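Local coordinates for protein formate-dependent phosphoribosylglycinamide formyltransferase (Mycobacterium tuberculosis H37Rv, PDB 6KHR) that belongs to the ATP-grasp superfamily of enzymes, carrying an ATP-grasp domain in the middle of its chain, and is found in an assembly of two copies, at residues T227-C232 with E242-I247; S259-K264 with T340-P345; A392-P397 with E404-V409. All coordinates share one frame; numbering follows the deposited sequence.

Contact 1. Residues T227-C232 with E242-I247; sequences TMIVVC and EFCAPI
V230 and F243 form a non-hydrogen-bonded antiparallel pair, their side chains lying side by side and pointing the same way on one face of the sheet. CG2 of V230, anti to the carbonyl carbon, reaches CD2 of F243 at 3.9 Å and meets the ring obliquely. M228, on the same face, curls its chain by three successive turns of the same sign, which brings its end back to the partner strand: CE comes 4.2 Å from CD2 of F243, also oblique to the ring, while SD lies against CG of P246. Helix 267-284 packs on V230 through A277 and V281 and on F243 through A278, while M228 also meets V292 and L294 of strand 288-297. The two strands, 224-235 and 238-252, make a beta hairpin in the large antiparallel sheet, both lying in the ATP-grasp part of the chain. At V231 the pairing is regular: its N and O both bond to E242, V231 N to E242 O and E242 N to V231 O each spanning 2.9 Å. T227 and I247 form a second such pair, but between the two the register slips by one residue, which the chain takes up around C244-P246. There a single bond crosses from the loop to strand 224-235, C244 N to I229 O at 2.8 Å, straight at the hydrogen (170°) and almost along the C=O axis. SG of C244, beside its own backbone N, packs 3.8 Å from CB of I229. The isoleucines I229 and I247 cross obliquely, CG1 of the first touching CD1 of the second at 4.0 Å. T227 packs CB to CB with I247 at 4.2 Å, while its OG1, beside the backbone N (chi1 -57°), turns to hydrogen bonds with E293 and S313.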
loop_
_atom_site.group_PDB
_atom_site.type_symbol
_atom_site.label_atom_id
_atom_site.label_comp_id
_atom_site.label_asym_id
_atom_site.label_seq_id
_atom_site.Cartn_x
_atom_site.Cartn_y
_atom_site.Cartn_z
ATOM N N THR A 227 -10.982 -3.176 17.448
ATOM C CA THR A 227 -11.171 -1.968 16.662
ATOM C C THR A 227 -12.161 -2.237 15.525
ATOM O O THR A 227 -11.937 -3.119 14.693
ATOM C CB THR A 227 -9.843 -1.458 16.117
ATOM O OG1 THR A 227 -8.939 -1.224 17.207
ATOM C CG2 THR A 227 -10.061 -0.156 15.338
ATOM N N MET A 228 -13.262 -1.479 15.519
ATOM C CA MET A 228 -14.237 -1.475 14.427
ATOM C C MET A 228 -13.923 -0.291 13.529
ATOM O O MET A 228 -14.063 0.863 13.951
ATOM C CB MET A 228 -15.664 -1.366 14.949
ATOM C CG MET A 228 -16.081 -2.458 15.891
ATOM S SD MET A 228 -16.423 -3.974 14.985
ATOM C CE MET A 228 -17.572 -3.284 13.772
ATOM N N ILE A 229 -13.461 -0.574 12.316
ATOM C CA ILE A 229 -13.193 0.467 11.340
ATOM C C ILE A 229 -14.468 0.689 10.566
ATOM O O ILE A 229 -14.954 -0.238 9.908
ATOM C CB ILE A 229 -12.065 0.087 10.376
ATOM C CG1 ILE A 229 -10.743 -0.122 11.113
ATOM C CG2 ILE A 229 -11.922 1.205 9.328
ATOM C CD1 ILE A 229 -10.155 1.130 11.633
ATOM N N VAL A 230 -14.993 1.916 10.634
ATOM C CA VAL A 230 -16.197 2.303 9.918
ATOM C C VAL A 230 -15.811 3.320 8.853
ATOM O O VAL A 230 -15.038 4.254 9.110
ATOM C CB VAL A 230 -17.258 2.874 10.870
ATOM C CG1 VAL A 230 -18.480 3.196 10.092
ATOM C CG2 VAL A 230 -17.565 1.891 11.980
ATOM N N VAL A 231 -16.342 3.120 7.652
ATOM C CA VAL A 231 -16.028 3.929 6.487
ATOM C C VAL A 231 -17.314 4.571 6.021
ATOM O O VAL A 231 -18.303 3.871 5.775
ATOM C CB VAL A 231 -15.437 3.081 5.345
ATOM C CG1 VAL A 231 -15.138 3.968 4.116
ATOM C CG2 VAL A 231 -14.219 2.282 5.815
ATOM N N CYS A 232 -17.293 5.891 5.871
ATOM C CA CYS A 232 -18.423 6.648 5.351
ATOM C C CYS A 232 -17.956 7.385 4.107
ATOM O O CYS A 232 -17.080 8.255 4.180
ATOM C CB CYS A 232 -18.949 7.612 6.402
ATOM S SG CYS A 232 -19.373 6.744 7.891
ATOM N N GLU A 242 -19.806 1.436 5.459
ATOM C CA GLU A 242 -19.236 0.100 5.439
ATOM C C GLU A 242 -18.538 -0.193 6.755
ATOM O O GLU A 242 -17.979 0.704 7.393
ATOM C CB GLU A 242 -18.213 -0.049 4.317
ATOM C CG GLU A 242 -18.681 0.414 2.971
ATOM C CD GLU A 242 -19.225 -0.718 2.156
ATOM O OE1 GLU A 242 -20.215 -1.336 2.600
ATOM O OE2 GLU A 242 -18.652 -1.003 1.085
ATOM N N PHE A 243 -18.535 -1.470 7.135
ATOM C CA PHE A 243 -17.843 -1.930 8.327
ATOM C C PHE A 243 -16.704 -2.865 7.944
ATOM O O PHE A 243 -16.872 -3.777 7.134
ATOM C CB PHE A 243 -18.805 -2.635 9.279
ATOM C CG PHE A 243 -19.922 -1.761 9.755
ATOM C CD1 PHE A 243 -21.075 -1.620 9.010
ATOM C CD2 PHE A 243 -19.816 -1.074 10.955
ATOM C CE1 PHE A 243 -22.107 -0.808 9.446
ATOM C CE2 PHE A 243 -20.836 -0.272 11.399
ATOM C CZ PHE A 243 -21.988 -0.135 10.646
ATOM N N CYS A 244 -15.548 -2.652 8.535
ATOM C CA CYS A 244 -14.525 -3.647 8.314
ATOM C C CYS A 244 -14.774 -4.854 9.219
ATOM O O CYS A 244 -15.647 -4.834 10.088
ATOM C CB CYS A 244 -13.160 -3.019 8.525
ATOM S SG CYS A 244 -12.826 -1.830 7.194
ATOM N N ALA A 245 -14.054 -5.943 8.956
ATOM C CA ALA A 245 -14.056 -7.066 9.886
ATOM C C ALA A 245 -13.375 -6.641 11.182
ATOM O O ALA A 245 -12.388 -5.899 11.145
ATOM C CB ALA A 245 -13.348 -8.297 9.296
ATOM N N PRO A 246 -13.884 -7.080 12.333
ATOM C CA PRO A 246 -13.309 -6.650 13.615
ATOM C C PRO A 246 -11.810 -6.880 13.637
ATOM O O PRO A 246 -11.318 -7.900 13.150
ATOM C CB PRO A 246 -14.020 -7.539 14.643
ATOM C CG PRO A 246 -15.284 -7.926 13.990
ATOM C CD PRO A 246 -14.976 -8.049 12.513
ATOM N N ILE A 247 -11.081 -5.922 14.204
ATOM C CA ILE A 247 -9.639 -6.019 14.372
ATOM C C ILE A 247 -9.375 -6.189 15.862
ATOM O O ILE A 247 -9.736 -5.312 16.661
ATOM C CB ILE A 247 -8.922 -4.790 13.795
ATOM C CG1 ILE A 247 -9.110 -4.706 12.283
ATOM C CG2 ILE A 247 -7.407 -4.808 14.091
ATOM C CD1 ILE A 247 -8.465 -3.410 11.714
#

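Contact 2. Residues S259-K264 with T340-P345; sequences SWQPQK and TLMISP
The end of strand 256-261 in the large antiparallel sheet meets here the loop that leads into strand 346-351, its neighbour in that sheet; Q261 and G346 are already joined by a backbone hydrogen bond. The close part is the crossing of Q261 and M342. Q261 stretches out from its backbone with CG anti to N (chi1 -171°), and M342 comes across it obliquely, bent at its last torsion (55°) so that CE lies 3.5 Å from OE1 and 3.7 Å from CG of Q261. The amide is fixed at both ends: OE1 bonds to S320, NE2 to Q321 and to the carbonyl of A245. P262, behind a cis peptide bond, brings its CD up to the same methyl, 3.9 Å from CE of M342. Next to it the backbones come together, CA of P345 making a CA-H...O contact of 3.3 Å with O of Q261, and V399 of helix 399-413 packs on both prolines. The outer side is looser: P262, M342 and P345 are only partly buried at the surface, and the loop beyond them turns to the second subunit, L341 packing on E379 and I343 on I343 of that chain. Away from the loop 340-345, the buried W260 makes a cation-pi contact with R403, and its NE1 donates within the ring plane to OE1 of Q263 at 3.1 Å.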
loop_
_atom_site.group_PDB
_atom_site.type_symbol
_atom_site.label_atom_id
_atom_site.label_comp_id
_atom_site.label_asym_id
_atom_site.label_seq_id
_atom_site.Cartn_x
_atom_site.Cartn_y
_atom_site.Cartn_z
ATOM N N SER A 259 -1.835 -6.585 16.565
ATOM C CA SER A 259 -3.200 -6.591 16.068
ATOM C C SER A 259 -3.353 -7.760 15.107
ATOM O O SER A 259 -2.369 -8.382 14.688
ATOM C CB SER A 259 -3.569 -5.266 15.378
ATOM O OG SER A 259 -2.899 -5.119 14.136
ATOM N N TRP A 260 -4.602 -8.043 14.745
ATOM C CA TRP A 260 -4.927 -9.178 13.894
ATOM C C TRP A 260 -6.378 -9.016 13.435
ATOM O O TRP A 260 -7.183 -8.358 14.103
ATOM C CB TRP A 260 -4.696 -10.527 14.633
ATOM C CG TRP A 260 -5.519 -10.684 15.914
ATOM C CD1 TRP A 260 -6.799 -11.174 16.012
ATOM C CD2 TRP A 260 -5.130 -10.325 17.259
ATOM N NE1 TRP A 260 -7.223 -11.153 17.324
ATOM C CE2 TRP A 260 -6.230 -10.633 18.111
ATOM C CE3 TRP A 260 -3.974 -9.765 17.828
ATOM C CZ2 TRP A 260 -6.202 -10.405 19.501
ATOM C CZ3 TRP A 260 -3.946 -9.541 19.232
ATOM C CH2 TRP A 260 -5.051 -9.871 20.039
ATOM N N GLN A 261 -6.694 -9.633 12.291
ATOM C CA GLN A 261 -7.958 -9.454 11.582
ATOM C C GLN A 261 -8.218 -10.718 10.777
ATOM O O GLN A 261 -7.323 -11.153 10.040
ATOM C CB GLN A 261 -7.915 -8.249 10.642
ATOM C CG GLN A 261 -9.240 -7.889 10.044
ATOM C CD GLN A 261 -9.130 -6.828 8.948
ATOM O OE1 GLN A 261 -8.250 -6.893 8.082
ATOM N NE2 GLN A 261 -10.030 -5.845 8.982
ATOM N N PRO A 262 -9.403 -11.325 10.882
ATOM C CA PRO A 262 -10.516 -10.906 11.729
ATOM C C PRO A 262 -10.482 -11.495 13.138
ATOM O O PRO A 262 -10.009 -12.604 13.321
ATOM C CB PRO A 262 -11.733 -11.438 10.968
ATOM C CG PRO A 262 -11.240 -12.689 10.277
ATOM C CD PRO A 262 -9.733 -12.539 10.115
ATOM N N GLN A 263 -10.968 -10.731 14.112
ATOM C CA GLN A 263 -11.305 -11.260 15.426
ATOM C C GLN A 263 -12.705 -11.865 15.379
ATOM O O GLN A 263 -13.665 -11.178 15.017
ATOM C CB GLN A 263 -11.251 -10.149 16.468
ATOM C CG GLN A 263 -11.877 -10.557 17.797
ATOM C CD GLN A 263 -11.169 -11.750 18.422
ATOM O OE1 GLN A 263 -9.953 -11.703 18.689
ATOM N NE2 GLN A 263 -11.916 -12.840 18.635
ATOM N N LYS A 264 -12.836 -13.141 15.743
ATOM C CA LYS A 264 -14.155 -13.769 15.732
ATOM C C LYS A 264 -15.028 -13.213 16.863
ATOM O O LYS A 264 -14.566 -12.983 17.985
ATOM C CB LYS A 264 -14.041 -15.294 15.847
ATOM C CG LYS A 264 -13.509 -15.819 17.202
ATOM C CD LYS A 264 -14.625 -16.060 18.257
ATOM C CE LYS A 264 -14.216 -15.553 19.653
ATOM N NZ LYS A 264 -15.350 -15.259 20.579
ATOM N N THR A 340 -15.155 -3.411 1.748
ATOM C CA THR A 340 -14.373 -3.834 2.897
ATOM C C THR A 340 -13.975 -5.304 2.792
ATOM O O THR A 340 -13.738 -5.959 3.805
ATOM C CB THR A 340 -15.120 -3.556 4.206
ATOM O OG1 THR A 340 -16.421 -4.174 4.190
ATOM C CG2 THR A 340 -15.261 -2.059 4.431
ATOM N N LEU A 341 -13.821 -5.811 1.570
ATOM C CA LEU A 341 -13.389 -7.190 1.355
ATOM C C LEU A 341 -12.027 -7.467 1.985
ATOM O O LEU A 341 -11.107 -6.653 1.901
ATOM C CB LEU A 341 -13.321 -7.493 -0.140
ATOM C CG LEU A 341 -14.562 -7.125 -0.963
ATOM C CD1 LEU A 341 -14.273 -7.216 -2.463
ATOM C CD2 LEU A 341 -15.742 -8.003 -0.584
ATOM N N MET A 342 -11.896 -8.653 2.571
ATOM C CA MET A 342 -10.643 -9.146 3.134
ATOM C C MET A 342 -9.892 -10.043 2.154
ATOM O O MET A 342 -10.483 -10.915 1.504
ATOM C CB MET A 342 -10.900 -9.929 4.425
ATOM C CG MET A 342 -11.338 -9.045 5.554
ATOM S SD MET A 342 -11.009 -9.736 7.166
ATOM C CE MET A 342 -9.247 -10.082 7.111
ATOM N N ILE A 343 -8.578 -9.837 2.067
ATOM C CA ILE A 343 -7.730 -10.744 1.296
ATOM C C ILE A 343 -7.597 -12.085 2.018
ATOM O O ILE A 343 -7.795 -13.153 1.433
ATOM C CB ILE A 343 -6.345 -10.108 1.068
ATOM C CG1 ILE A 343 -6.426 -8.884 0.154
ATOM C CG2 ILE A 343 -5.369 -11.133 0.480
ATOM C CD1 ILE A 343 -5.074 -8.136 0.094
ATOM N N SER A 344 -7.272 -12.042 3.304
ATOM C CA SER A 344 -6.840 -13.207 4.059
ATOM C C SER A 344 -6.634 -12.777 5.513
ATOM O O SER A 344 -6.421 -11.590 5.778
ATOM C CB SER A 344 -5.545 -13.792 3.478
ATOM O OG SER A 344 -4.626 -14.147 4.491
ATOM N N PRO A 345 -6.716 -13.708 6.467
ATOM C CA PRO A 345 -6.352 -13.357 7.851
ATOM C C PRO A 345 -4.942 -12.780 7.913
ATOM O O PRO A 345 -4.081 -13.089 7.079
ATOM C CB PRO A 345 -6.454 -14.693 8.604
ATOM C CG PRO A 345 -7.420 -15.562 7.754
ATOM C CD PRO A 345 -7.155 -15.113 6.314
#

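Contact 3. Residues A392-P397 with E404-V409; sequences ALATAP and ERAREV
Apolar contacts join alanines of strand 390-395 to V409, R405 and A406 of helix 399-413. The short segments run nearly antiparallel, 151° apart, with their axes approaching to 6.8 Å, a closeness that alanines on the strand allow. A392 and A394 both point their methyl groups at the helix. CB of A392 touches CG1 of V409 at 3.5 Å, the branch that stands anti to the backbone N. One turn earlier on the helix, CB of A394 abuts CB of R405 at 3.4 Å and lies 4.2 Å from CB of A406. A396 continues the series beyond the strand, its methyl approaching NH1 of R405 obliquely.

The polar part rests on R405, whose chain runs extended from CG to NE along the strand and carries the guanidinium to the strand's C-terminal end. NH1 donates to O of T395 over 2.6 Å, with an angle of 143° at the hydrogen. The oxygen lies in the guanidinium plane, at its edge, and the bond uses a lone pair in the carbonyl plane. The same NH1 forms a salt bridge with E379, whose other carboxylate oxygen takes a hydrogen bond from the T395 hydroxyl group, so one acid serves both segments.

Since the chain turns straight from strand into helix, the helix folds back over its own strand: A406 also packs on A347 of strand 346-351 and V409 on S380 and V382 of strand 380-384, while L393 points to the other face of the sheet, against A348 and V383.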
loop_
_atom_site.group_PDB
_atom_site.type_symbol
_atom_site.label_atom_id
_atom_site.label_comp_id
_atom_site.label_asym_id
_atom_site.label_seq_id
_atom_site.Cartn_x
_atom_site.Cartn_y
_atom_site.Cartn_z
ATOM N N ALA A 392 5.760 -4.939 11.437
ATOM C CA ALA A 392 5.937 -6.310 10.978
ATOM C C ALA A 392 4.576 -6.872 10.600
ATOM O O ALA A 392 3.599 -6.690 11.337
ATOM C CB ALA A 392 6.580 -7.175 12.061
ATOM N N LEU A 393 4.505 -7.541 9.442
ATOM C CA LEU A 393 3.225 -8.032 8.950
ATOM C C LEU A 393 3.348 -9.450 8.430
ATOM O O LEU A 393 4.347 -9.806 7.804
ATOM C CB LEU A 393 2.674 -7.141 7.836
ATOM C CG LEU A 393 2.524 -5.655 8.164
ATOM C CD1 LEU A 393 2.894 -4.798 6.957
ATOM C CD2 LEU A 393 1.113 -5.382 8.570
ATOM N N ALA A 394 2.309 -10.241 8.661
ATOM C CA ALA A 394 2.185 -11.555 8.064
ATOM C C ALA A 394 0.721 -11.809 7.741
ATOM O O ALA A 394 -0.176 -11.265 8.393
ATOM C CB ALA A 394 2.684 -12.642 8.998
ATOM N N THR A 395 0.486 -12.636 6.731
ATOM C CA THR A 395 -0.830 -13.210 6.518
ATOM C C THR A 395 -0.688 -14.720 6.506
ATOM O O THR A 395 0.413 -15.244 6.492
ATOM C CB THR A 395 -1.478 -12.700 5.219
ATOM O OG1 THR A 395 -0.588 -12.932 4.117
ATOM C CG2 THR A 395 -1.836 -11.185 5.348
ATOM N N ALA A 396 -1.815 -15.415 6.491
ATOM C CA ALA A 396 -1.880 -16.864 6.625
ATOM C C ALA A 396 -3.314 -17.309 6.407
ATOM O O ALA A 396 -4.242 -16.480 6.465
ATOM C CB ALA A 396 -1.421 -17.300 8.015
ATOM N N PRO A 397 -3.550 -18.596 6.160
ATOM C CA PRO A 397 -4.938 -19.086 6.137
ATOM C C PRO A 397 -5.615 -19.006 7.478
ATOM O O PRO A 397 -6.844 -19.088 7.523
ATOM C CB PRO A 397 -4.809 -20.541 5.672
ATOM C CG PRO A 397 -3.495 -20.615 4.981
ATOM C CD PRO A 397 -2.596 -19.578 5.628
ATOM N N GLU A 404 1.627 -15.916 14.730
ATOM C CA GLU A 404 2.918 -16.532 15.012
ATOM C C GLU A 404 3.988 -16.058 14.025
ATOM O O GLU A 404 5.124 -15.776 14.419
ATOM C CB GLU A 404 2.786 -18.048 14.996
ATOM C CG GLU A 404 3.928 -18.773 15.706
ATOM C CD GLU A 404 4.944 -19.375 14.747
ATOM O OE1 GLU A 404 5.792 -20.177 15.207
ATOM O OE2 GLU A 404 4.899 -19.054 13.536
ATOM N N ARG A 405 3.631 -15.931 12.746
ATOM C CA ARG A 405 4.574 -15.417 11.756
ATOM C C ARG A 405 4.959 -13.977 12.046
ATOM O O ARG A 405 6.127 -13.593 11.869
ATOM C CB ARG A 405 3.971 -15.506 10.363
ATOM C CG ARG A 405 3.628 -16.860 9.939
ATOM C CD ARG A 405 2.759 -16.847 8.702
ATOM N NE ARG A 405 2.917 -18.129 8.035
ATOM C CZ ARG A 405 2.313 -18.481 6.911
ATOM N NH1 ARG A 405 1.508 -17.630 6.304
ATOM N NH2 ARG A 405 2.537 -19.678 6.388
ATOM N N ALA A 406 3.984 -13.151 12.447
ATOM C CA ALA A 406 4.278 -11.745 12.705
ATOM C C ALA A 406 5.175 -11.600 13.917
ATOM O O ALA A 406 6.081 -10.761 13.928
ATOM C CB ALA A 406 2.993 -10.940 12.877
ATOM N N ARG A 407 4.966 -12.431 14.937
ATOM C CA ARG A 407 5.864 -12.364 16.080
ATOM C C ARG A 407 7.270 -12.800 15.663
ATOM O O ARG A 407 8.262 -12.234 16.137
ATOM C CB ARG A 407 5.282 -13.195 17.217
ATOM C CG ARG A 407 6.187 -13.482 18.371
ATOM C CD ARG A 407 6.012 -14.930 18.800
ATOM N NE ARG A 407 5.040 -15.073 19.876
ATOM C CZ ARG A 407 5.367 -15.158 21.164
ATOM N NH1 ARG A 407 6.643 -15.124 21.532
ATOM N NH2 ARG A 407 4.419 -15.282 22.087
ATOM N N GLU A 408 7.373 -13.751 14.723
ATOM C CA GLU A 408 8.677 -14.137 14.204
ATOM C C GLU A 408 9.316 -12.986 13.434
ATOM O O GLU A 408 10.451 -12.595 13.723
ATOM C CB GLU A 408 8.550 -15.390 13.339
ATOM C CG GLU A 408 8.963 -16.677 14.057
ATOM C CD GLU A 408 8.439 -17.955 13.394
ATOM O OE1 GLU A 408 7.551 -17.876 12.512
ATOM O OE2 GLU A 408 8.919 -19.051 13.759
ATOM N N VAL A 409 8.574 -12.390 12.492
ATOM C CA VAL A 409 9.092 -11.240 11.747
ATOM C C VAL A 409 9.600 -10.161 12.698
ATOM O O VAL A 409 10.708 -9.631 12.535
ATOM C CB VAL A 409 8.013 -10.673 10.809
ATOM C CG1 VAL A 409 8.534 -9.416 10.150
ATOM C CG2 VAL A 409 7.613 -11.706 9.763
#

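In the fold
Contacts 1, 2 and 3 follow one another along the chain, and all reach the same eight-stranded antiparallel sheet. Contact 1 joins strands 224-235 and 238-252; contact 2 lies one strand further on, at 256-261, and touches contact 1 through F243 with T340 and P246 with Q263; their centres are about 10 Å apart. Strand 346-351 carries the sheet onward to strand 390-395 of contact 3, whose centre is about 13 Å from that of contact 2 and which is linked to it by S344 and P345 with A396. Contacts 1 and 3, centres about 22 Å apart, do not touch; the continuous sheet joins the hairpin in the ATP-grasp part of the chain to the C-terminal strand and helix.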